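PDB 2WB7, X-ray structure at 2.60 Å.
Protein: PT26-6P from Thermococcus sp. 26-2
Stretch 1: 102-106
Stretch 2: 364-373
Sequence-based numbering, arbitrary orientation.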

ATOM      1  N   TYR A 102      10.478  -7.702 -22.464  1.00 56.28           N
ATOM      2  CA  TYR A 102      10.300  -6.299 -22.118  1.00 55.33           C
ATOM      3  C   TYR A 102      11.555  -5.626 -21.584  1.00 54.58           C
ATOM      4  O   TYR A 102      12.374  -6.243 -20.910  1.00 54.40           O
ATOM      5  CB  TYR A 102       9.208  -6.137 -21.068  1.00 55.32           C
ATOM      6  CG  TYR A 102       8.006  -7.036 -21.186  1.00 55.54           C
ATOM      7  CD1 TYR A 102       8.134  -8.418 -21.177  1.00 56.10           C
ATOM      8  CD2 TYR A 102       6.725  -6.494 -21.237  1.00 55.74           C
ATOM      9  CE1 TYR A 102       7.021  -9.236 -21.244  1.00 57.58           C
ATOM     10  CE2 TYR A 102       5.602  -7.301 -21.305  1.00 56.99           C
ATOM     11  CZ  TYR A 102       5.754  -8.671 -21.305  1.00 58.48           C
ATOM     12  OH  TYR A 102       4.640  -9.486 -21.370  1.00 60.19           O
ATOM     13  N   TRP A 103      11.682  -4.342 -21.883  1.00 53.88           N
ATOM     14  CA  TRP A 103      12.641  -3.485 -21.194  1.00 53.11           C
ATOM     15  C   TRP A 103      14.079  -3.840 -21.520  1.00 53.30           C
ATOM     16  O   TRP A 103      15.004  -3.416 -20.826  1.00 53.17           O
ATOM     17  CB  TRP A 103      12.406  -3.542 -19.685  1.00 52.74           C
ATOM     18  CG  TRP A 103      10.999  -3.239 -19.352  1.00 50.17           C
ATOM     19  CD1 TRP A 103      10.142  -3.991 -18.604  1.00 48.20           C
ATOM     20  CD2 TRP A 103      10.262  -2.105 -19.797  1.00 48.12           C
ATOM     21  NE1 TRP A 103       8.914  -3.385 -18.549  1.00 48.07           N
ATOM     22  CE2 TRP A 103       8.960  -2.222 -19.273  1.00 47.65           C
ATOM     23  CE3 TRP A 103      10.579  -0.995 -20.586  1.00 47.56           C
ATOM     24  CZ2 TRP A 103       7.967  -1.267 -19.509  1.00 46.99           C
ATOM     25  CZ3 TRP A 103       9.592  -0.042 -20.824  1.00 47.35           C
ATOM     26  CH2 TRP A 103       8.302  -0.187 -20.285  1.00 46.96           C
ATOM     27  N   THR A 104      14.251  -4.622 -22.584  1.00 53.43           N
ATOM     28  CA  THR A 104      15.570  -4.985 -23.087  1.00 53.40           C
ATOM     29  C   THR A 104      16.561  -3.856 -22.873  1.00 53.11           C
ATOM     30  O   THR A 104      16.286  -2.702 -23.203  1.00 53.20           O
ATOM     31  CB  THR A 104      15.521  -5.324 -24.588  1.00 53.49           C
ATOM     32  OG1 THR A 104      14.353  -6.109 -24.870  1.00 54.54           O
ATOM     33  CG2 THR A 104      16.752  -6.105 -24.988  1.00 53.64           C
ATOM     34  N   ARG A 105      17.710  -4.196 -22.302  1.00 52.68           N
ATOM     35  CA  ARG A 105      18.757  -3.223 -22.044  1.00 52.28           C
ATOM     36  C   ARG A 105      19.981  -3.725 -22.769  1.00 52.45           C
ATOM     37  O   ARG A 105      20.289  -4.914 -22.704  1.00 52.52           O
ATOM     38  CB  ARG A 105      19.048  -3.155 -20.544  1.00 52.03           C
ATOM     39  CG  ARG A 105      19.493  -1.796 -20.028  1.00 51.13           C
ATOM     40  CD  ARG A 105      20.813  -1.375 -20.631  1.00 49.27           C
ATOM     41  NE  ARG A 105      21.422  -0.282 -19.894  1.00 48.20           N
ATOM     42  CZ  ARG A 105      22.532   0.341 -20.272  1.00 47.27           C
ATOM     43  NH1 ARG A 105      23.156  -0.031 -21.380  1.00 46.78           N
ATOM     44  NH2 ARG A 105      23.020   1.331 -19.541  1.00 45.72           N
ATOM     45  N   VAL A 106      20.683  -2.837 -23.460  1.00 52.48           N
ATOM     46  CA  VAL A 106      21.888  -3.251 -24.160  1.00 52.82           C
ATOM     47  C   VAL A 106      23.102  -2.386 -23.833  1.00 53.31           C
ATOM     48  O   VAL A 106      23.058  -1.158 -23.953  1.00 53.39           O
ATOM     49  CB  VAL A 106      21.664  -3.281 -25.684  1.00 52.68           C
ATOM     50  CG1 VAL A 106      22.989  -3.146 -26.418  1.00 52.90           C
ATOM     51  CG2 VAL A 106      20.935  -4.568 -26.083  1.00 52.08           C
ATOM     52  N   GLU A 364      13.462   6.622 -14.937  1.00 45.03           N
ATOM     53  CA  GLU A 364      14.355   6.777 -16.082  1.00 46.02           C
ATOM     54  C   GLU A 364      15.683   6.072 -15.868  1.00 45.96           C
ATOM     55  O   GLU A 364      16.524   6.513 -15.078  1.00 46.03           O
ATOM     56  CB  GLU A 364      14.617   8.236 -16.436  1.00 46.42           C
ATOM     57  CG  GLU A 364      15.036   8.337 -17.889  1.00 49.58           C
ATOM     58  CD  GLU A 364      16.180   9.312 -18.160  1.00 53.72           C
ATOM     59  OE1 GLU A 364      16.369  10.299 -17.405  1.00 54.38           O
ATOM     60  OE2 GLU A 364      16.883   9.081 -19.173  1.00 55.25           O
ATOM     61  N   ARG A 365      15.852   4.968 -16.586  1.00 45.86           N
ATOM     62  CA  ARG A 365      17.039   4.142 -16.513  1.00 45.77           C
ATOM     63  C   ARG A 365      18.234   4.855 -17.143  1.00 46.22           C
ATOM     64  O   ARG A 365      18.081   5.650 -18.075  1.00 46.07           O
ATOM     65  CB  ARG A 365      16.767   2.844 -17.252  1.00 45.38           C
ATOM     66  CG  ARG A 365      17.528   1.673 -16.754  1.00 44.69           C
ATOM     67  CD  ARG A 365      16.836   0.411 -17.215  1.00 42.49           C
ATOM     68  NE  ARG A 365      16.638   0.428 -18.658  1.00 40.67           N
ATOM     69  CZ  ARG A 365      16.243  -0.624 -19.370  1.00 39.48           C
ATOM     70  NH1 ARG A 365      15.984  -1.777 -18.776  1.00 38.98           N
ATOM     71  NH2 ARG A 365      16.104  -0.522 -20.679  1.00 39.22           N
ATOM     72  N   ASP A 366      19.428   4.569 -16.634  1.00 46.90           N
ATOM     73  CA  ASP A 366      20.637   5.258 -17.099  1.00 47.54           C
ATOM     74  C   ASP A 366      20.795   5.216 -18.620  1.00 47.34           C
ATOM     75  O   ASP A 366      21.413   6.096 -19.185  1.00 48.01           O
ATOM     76  CB  ASP A 366      21.886   4.687 -16.429  1.00 47.88           C
ATOM     77  CG  ASP A 366      22.012   3.184 -16.626  1.00 49.94           C
ATOM     78  OD1 ASP A 366      21.056   2.568 -17.171  1.00 52.18           O
ATOM     79  OD2 ASP A 366      23.064   2.618 -16.238  1.00 50.92           O
ATOM     80  N   ASP A 367      20.236   4.205 -19.280  1.00 46.97           N
ATOM     81  CA  ASP A 367      20.285   4.139 -20.747  1.00 46.42           C
ATOM     82  C   ASP A 367      19.237   5.016 -21.440  1.00 46.10           C
ATOM     83  O   ASP A 367      19.093   4.975 -22.661  1.00 45.96           O
ATOM     84  CB  ASP A 367      20.138   2.695 -21.236  1.00 46.41           C
ATOM     85  CG  ASP A 367      18.734   2.146 -21.028  1.00 46.66           C
ATOM     86  OD1 ASP A 367      17.989   2.690 -20.178  1.00 47.26           O
ATOM     87  OD2 ASP A 367      18.378   1.157 -21.705  1.00 45.65           O
ATOM     88  N   GLY A 368      18.499   5.808 -20.673  1.00 45.78           N
ATOM     89  CA  GLY A 368      17.532   6.730 -21.278  1.00 45.21           C
ATOM     90  C   GLY A 368      16.143   6.153 -21.503  1.00 44.70           C
ATOM     91  O   GLY A 368      15.178   6.891 -21.692  1.00 45.17           O
ATOM     92  N   VAL A 369      16.030   4.835 -21.498  1.00 43.76           N
ATOM     93  CA  VAL A 369      14.721   4.208 -21.541  1.00 42.86           C
ATOM     94  C   VAL A 369      13.893   4.654 -20.330  1.00 42.45           C
ATOM     95  O   VAL A 369      14.428   4.782 -19.231  1.00 42.30           O
ATOM     96  CB  VAL A 369      14.855   2.689 -21.526  1.00 42.79           C
ATOM     97  CG1 VAL A 369      13.539   2.061 -21.111  1.00 43.16           C
ATOM     98  CG2 VAL A 369      15.308   2.191 -22.886  1.00 41.75           C
ATOM     99  N   LYS A 370      12.593   4.887 -20.520  1.00 41.98           N
ATOM    100  CA  LYS A 370      11.727   5.337 -19.413  1.00 41.37           C
ATOM    101  C   LYS A 370      10.629   4.340 -19.044  1.00 40.65           C
ATOM    102  O   LYS A 370       9.749   4.080 -19.849  1.00 40.88           O
ATOM    103  CB  LYS A 370      11.116   6.696 -19.743  1.00 41.60           C
ATOM    104  CG  LYS A 370      12.023   7.836 -19.393  1.00 42.52           C
ATOM    105  CD  LYS A 370      11.786   9.012 -20.291  1.00 45.81           C
ATOM    106  CE  LYS A 370      12.949  10.005 -20.202  1.00 49.91           C
ATOM    107  NZ  LYS A 370      14.290   9.454 -20.671  1.00 51.26           N
ATOM    108  N   ILE A 371      10.683   3.793 -17.827  1.00 39.68           N
ATOM    109  CA  ILE A 371       9.762   2.727 -17.400  1.00 39.03           C
ATOM    110  C   ILE A 371       8.589   3.250 -16.546  1.00 38.86           C
ATOM    111  O   ILE A 371       8.799   3.774 -15.446  1.00 38.59           O
ATOM    112  CB  ILE A 371      10.507   1.652 -16.579  1.00 38.73           C
ATOM    113  CG1 ILE A 371      11.686   1.099 -17.364  1.00 39.02           C
ATOM    114  CG2 ILE A 371       9.593   0.525 -16.208  1.00 38.27           C
ATOM    115  CD1 ILE A 371      12.443   0.028 -16.630  1.00 37.40           C
ATOM    116  N   PRO A 372       7.344   3.079 -17.034  1.00 38.43           N
ATOM    117  CA  PRO A 372       6.166   3.641 -16.367  1.00 38.00           C
ATOM    118  C   PRO A 372       5.767   2.845 -15.124  1.00 37.61           C
ATOM    119  O   PRO A 372       5.662   1.618 -15.188  1.00 38.24           O
ATOM    120  CB  PRO A 372       5.065   3.513 -17.429  1.00 37.89           C
ATOM    121  CG  PRO A 372       5.728   2.935 -18.658  1.00 38.39           C
ATOM    122  CD  PRO A 372       6.968   2.265 -18.197  1.00 38.19           C
ATOM    123  N   ILE A 373       5.548   3.523 -14.003  1.00 36.32           N
ATOM    124  CA  ILE A 373       5.051   2.839 -12.819  1.00 35.40           C
ATOM    125  C   ILE A 373       3.823   3.556 -12.287  1.00 35.27           C
ATOM    126  O   ILE A 373       3.644   4.764 -12.529  1.00 35.85           O
ATOM    127  CB  ILE A 373       6.098   2.766 -11.715  1.00 35.14           C
ATOM    128  CG1 ILE A 373       6.721   4.140 -11.497  1.00 34.48           C
ATOM    129  CG2 ILE A 373       7.162   1.739 -12.069  1.00 35.00           C
ATOM    130  CD1 ILE A 373       7.655   4.177 -10.334  1.00 34.47           C
TER
HETATM  131  O   HOH W   1      21.025   0.018 -17.084  1.00 29.07           O
HETATM  132  O   HOH W   2      19.860  -0.022 -24.074  1.00 45.27           O

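Two segments whose touching residues are at least 260 positions apart in sequence meet here, burying about 400 Å² between them, and three residues account for most of that area: Trp-103, Arg-105 and Arg-365. The first segment turns a corner at Trp-103 and goes on as a strand; the second makes a type I beta turn from Arg-365 to Gly-368 and then enters a strand at Lys-370. The backbones stay well apart. The CA atoms of Trp-103 and Ile-371 are 7.8 Å from each other, those of Arg-105 and Asp-367 7.6 Å, and no hydrogen bond joins main chain to main chain across the gap, so side chains do the bridging.

Trp-103 forms the apolar end of the contact. Its broad indole lies against the start of the second strand, with Ile-371 over one face: CG2 of Ile-371 sits 4.2 Å from the centroid of the six-membered ring and 15° off its normal, a CH-pi contact, while CG1 of Ile-371 comes within 4.0 Å of CE3 of Trp-103. A branched aliphatic chain suits this position because it offers several carbons to a flat aromatic surface. CD of Pro-372 packs 3.5 Å from CH2 of Trp-103, and CG1 of Val-369 adds a looser contact at 4.3 Å from CE3 of Trp-103.

The carbonyl of the same tryptophan serves a polar purpose. Arg-365 directs its CB toward the first segment and extends its guanidinium to the corner, where NH1 and NH2 of Arg-365 donate to O of Trp-103 at 2.8 and 3.1 Å. NH2 of Arg-365 also makes a weak hydrogen bond to O of Thr-104 at 3.3 Å. Both carbonyls lie near the guanidinium plane, where its N-H groups point. Asp-367 braces this arm from within the turn: its OD1 accepts from NE of Arg-365 at 3.0 Å, its OD2 lies 3.0 Å from NH2 of Arg-365 in a salt bridge, and OD1 also accepts from the backbone N of Val-369 at 3.2 Å. The turn is closed by N of Gly-368 donating to O of Arg-365 at 2.6 Å. Glycine fits there because, at these backbone angles, a CB would jam against the preceding carbonyl oxygen.

Arg-105 uses both its aliphatic and its charged parts. Its CG lies over one face of the Arg-365 guanidinium, 3.5 Å from CZ of Arg-365, covering a surface that has no N-H to offer. Its own guanidinium has CB of Asp-367 over one face, 3.5 Å from CZ of Arg-105, and OD1 of Asp-366 at its edge, where a salt bridge with a weak hydrogen bond spans 3.3 Å from NH2 of Arg-105. Water 1 reinforces that pairing, accepting from NE of Arg-105 at 2.9 Å and donating to OD1 of Asp-366 at 2.6 Å. Water 2 similarly links N of Val-106 to OD2 of Asp-367, 3.0 Å from each. The two aspartates thus set negative charge beside two closely packed arginines.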